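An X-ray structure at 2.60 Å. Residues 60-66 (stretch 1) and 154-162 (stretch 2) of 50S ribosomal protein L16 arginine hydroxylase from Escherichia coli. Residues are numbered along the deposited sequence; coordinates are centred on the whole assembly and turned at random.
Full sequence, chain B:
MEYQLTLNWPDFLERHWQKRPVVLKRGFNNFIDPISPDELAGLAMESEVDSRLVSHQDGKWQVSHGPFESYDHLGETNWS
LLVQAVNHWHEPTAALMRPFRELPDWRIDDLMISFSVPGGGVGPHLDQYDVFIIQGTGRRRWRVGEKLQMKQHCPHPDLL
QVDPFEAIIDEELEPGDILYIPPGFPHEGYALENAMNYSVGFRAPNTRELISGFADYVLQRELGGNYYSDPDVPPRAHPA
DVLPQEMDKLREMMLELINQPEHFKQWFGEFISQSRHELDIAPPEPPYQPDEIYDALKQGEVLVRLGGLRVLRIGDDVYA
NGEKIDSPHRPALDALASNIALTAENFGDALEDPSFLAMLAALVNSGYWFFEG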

# COMPACT_ATOMS: atom_id res chain seq x y z
N LYS B 60 -6.62 -33.06 23.45
CA LYS B 60 -7.29 -32.43 22.31
C LYS B 60 -7.94 -31.07 22.61
O LYS B 60 -8.65 -30.92 23.60
CB LYS B 60 -8.33 -33.37 21.70
N TRP B 61 -7.69 -30.09 21.73
CA TRP B 61 -8.27 -28.76 21.86
C TRP B 61 -9.31 -28.47 20.77
O TRP B 61 -9.07 -28.71 19.59
CB TRP B 61 -7.18 -27.69 21.83
CG TRP B 61 -6.31 -27.68 23.06
CD1 TRP B 61 -5.25 -28.51 23.31
CD2 TRP B 61 -6.41 -26.80 24.18
NE1 TRP B 61 -4.70 -28.20 24.53
CE2 TRP B 61 -5.39 -27.15 25.08
CE3 TRP B 61 -7.27 -25.74 24.51
CZ2 TRP B 61 -5.20 -26.49 26.29
CZ3 TRP B 61 -7.08 -25.09 25.72
CH2 TRP B 61 -6.05 -25.47 26.59
N GLN B 62 -10.46 -27.95 21.19
CA GLN B 62 -11.53 -27.60 20.26
C GLN B 62 -11.94 -26.14 20.42
O GLN B 62 -12.25 -25.68 21.53
CB GLN B 62 -12.74 -28.51 20.48
N VAL B 63 -11.93 -25.41 19.31
CA VAL B 63 -12.29 -24.00 19.28
C VAL B 63 -13.51 -23.78 18.40
O VAL B 63 -13.49 -24.10 17.21
CB VAL B 63 -11.13 -23.12 18.79
CG1 VAL B 63 -11.60 -21.69 18.56
CG2 VAL B 63 -9.98 -23.16 19.79
N SER B 64 -14.57 -23.22 18.98
CA SER B 64 -15.79 -22.94 18.24
C SER B 64 -16.11 -21.45 18.25
O SER B 64 -16.13 -20.83 19.30
CB SER B 64 -16.96 -23.73 18.84
OG SER B 64 -18.20 -23.21 18.39
N HIS B 65 -16.37 -20.88 17.08
CA HIS B 65 -16.67 -19.45 17.00
C HIS B 65 -18.17 -19.17 17.09
O HIS B 65 -18.98 -19.83 16.45
CB HIS B 65 -16.08 -18.83 15.74
CG HIS B 65 -14.87 -17.98 16.00
ND1 HIS B 65 -13.62 -18.53 16.23
CD2 HIS B 65 -14.72 -16.65 16.07
CE1 HIS B 65 -12.75 -17.55 16.43
NE2 HIS B 65 -13.39 -16.40 16.34
N GLY B 66 -18.53 -18.17 17.90
CA GLY B 66 -19.92 -17.82 18.14
C GLY B 66 -20.54 -17.02 17.01
O GLY B 66 -19.89 -16.77 16.00
N CYS B 154 0.15 -25.02 16.93
CA CYS B 154 -1.29 -24.92 16.73
C CYS B 154 -2.05 -26.23 17.00
O CYS B 154 -2.15 -27.09 16.12
CB CYS B 154 -1.59 -24.41 15.31
SG CYS B 154 -0.96 -22.76 14.92
N PRO B 155 -2.55 -26.41 18.24
CA PRO B 155 -3.40 -27.54 18.64
C PRO B 155 -4.71 -27.50 17.86
O PRO B 155 -5.39 -28.52 17.68
CB PRO B 155 -3.70 -27.27 20.13
CG PRO B 155 -2.70 -26.24 20.54
CD PRO B 155 -2.41 -25.43 19.33
N HIS B 156 -5.05 -26.30 17.41
CA HIS B 156 -6.18 -26.05 16.54
C HIS B 156 -5.74 -24.97 15.56
O HIS B 156 -4.93 -24.11 15.93
CB HIS B 156 -7.37 -25.56 17.37
CG HIS B 156 -8.68 -25.57 16.65
ND1 HIS B 156 -9.61 -26.58 16.81
CD2 HIS B 156 -9.22 -24.70 15.77
CE1 HIS B 156 -10.66 -26.33 16.05
NE2 HIS B 156 -10.45 -25.19 15.41
N PRO B 157 -6.23 -25.01 14.31
CA PRO B 157 -5.89 -23.94 13.36
C PRO B 157 -6.30 -22.56 13.86
O PRO B 157 -5.70 -21.56 13.47
CB PRO B 157 -6.71 -24.31 12.13
CG PRO B 157 -6.82 -25.79 12.19
CD PRO B 157 -6.93 -26.12 13.66
N ASP B 158 -7.33 -22.51 14.70
CA ASP B 158 -7.87 -21.24 15.17
C ASP B 158 -7.30 -20.80 16.52
O ASP B 158 -7.71 -19.78 17.07
CB ASP B 158 -9.39 -21.32 15.25
CG ASP B 158 -10.06 -20.05 14.77
OD1 ASP B 158 -10.05 -19.81 13.55
OD2 ASP B 158 -10.57 -19.30 15.62
N LEU B 159 -6.36 -21.58 17.05
CA LEU B 159 -5.89 -21.40 18.41
C LEU B 159 -4.36 -21.44 18.51
O LEU B 159 -3.74 -22.44 18.18
CB LEU B 159 -6.53 -22.47 19.30
CG LEU B 159 -6.37 -22.54 20.82
CD1 LEU B 159 -5.18 -23.41 21.20
CD2 LEU B 159 -6.27 -21.15 21.44
N LEU B 160 -3.77 -20.34 18.98
CA LEU B 160 -2.31 -20.23 19.09
C LEU B 160 -1.80 -20.57 20.49
O LEU B 160 -2.33 -20.09 21.49
CB LEU B 160 -1.84 -18.82 18.72
CG LEU B 160 -1.29 -18.61 17.30
CD1 LEU B 160 -0.18 -19.61 16.98
CD2 LEU B 160 -2.41 -18.69 16.29
N GLN B 161 -0.75 -21.38 20.54
CA GLN B 161 -0.13 -21.77 21.80
C GLN B 161 1.38 -21.89 21.70
O GLN B 161 1.94 -21.93 20.60
CB GLN B 161 -0.72 -23.09 22.31
CG GLN B 161 -2.10 -22.97 22.92
CD GLN B 161 -2.58 -24.28 23.52
OE1 GLN B 161 -1.87 -25.28 23.50
NE2 GLN B 161 -3.79 -24.27 24.07
N VAL B 162 2.04 -21.92 22.85
CA VAL B 162 3.47 -22.21 22.90
C VAL B 162 3.69 -23.49 23.69
O VAL B 162 2.74 -24.08 24.22
CB VAL B 162 4.25 -21.07 23.57
CG1 VAL B 162 4.12 -19.78 22.76
CG2 VAL B 162 3.77 -20.85 25.00

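No hydrogen bond joins these two stretches among the atoms modelled, although one of them is a regular strand and the other comes within packing distance of it. The contact, which buries 409 Å² summed over both sides, is held together by side-chain packing, and its polar atoms approach one another without bonding. The clearest case is His 65 and Asp 158: ND1 of His 65 lies 3.2 Å from OD2 of Asp 158, a distance that would suit a hydrogen bond, but the angle is poor. The carboxylate oxygen instead sits at the edge of the imidazole, near its plane, with CE1 of His 65 only 2.9 Å from OD2 of Asp 158. A ring carbon between two nitrogens carries a polarised C-H, so an electron-rich carboxylate oxygen is a plausible neighbour there, although 2.9 Å between CE1 of His 65 and OD2 of Asp 158 is short for such a pair.

The backbones do not pair through hydrogen bonds, and side chains supply most of the contact. Residues 60-65 form an extended strand, whereas stretch 2 turns a corner at Pro 155 and then makes a type I beta turn from His 156 to Leu 159, closed by a hydrogen bond from Leu 159 N to His 156 O of 3.1 Å. Proline suits the second position of such a turn, where Pro 157 sits, because its ring holds phi near the required value. Across the contact the nearest CA atoms are 6.0 Å apart for Trp 61 and Pro 155 and 6.6 Å apart for Val 63 and Asp 158. The alternation of the strand sends the CA-to-CB bonds of Trp 61 and Val 63 toward stretch 2 and those of Lys 60, Gln 62 and Ser 64 away.

Trp 61 has the largest area covered by the partner stretch. Its broad indole touches two residues six positions apart, one before the beta turn and one after it: CD1 packs against CB of Pro 155 at 3.7 Å, an apolar pairing with a compact ring, while the amide of Gln 161 lies over one face of the indole, with CZ2 of Trp 61 3.4 Å from NE2 of Gln 161. That nitrogen also has a hydrogen bond elsewhere in the structure, so its polar demand is met even though it rests against an aromatic surface.

Val 63 occupies the middle of the strand's contact. Its CB stands over the face of the His 156 imidazole, 3.9 Å from the centroid of the ring formed by CG, ND1, CD2, CE1 and NE2 of His 156 and just 10° off the ring normal, which is good CH-pi geometry. The beta-branched side chain suits both the extended backbone and this close packing: CG2 of Val 63 meets CB of Leu 159 at 3.6 Å, an apolar contact at a buried leucine, and CG1 of Val 63 lies 3.9 Å from OD2 of Asp 158. His 156 thus offers a flat surface to an aliphatic group, while at its edge, near the ring plane, ND1 of His 156 lies 3.5 Å from O of Trp 61, with no hydrogen bond; N of Val 63 lies over a ring face.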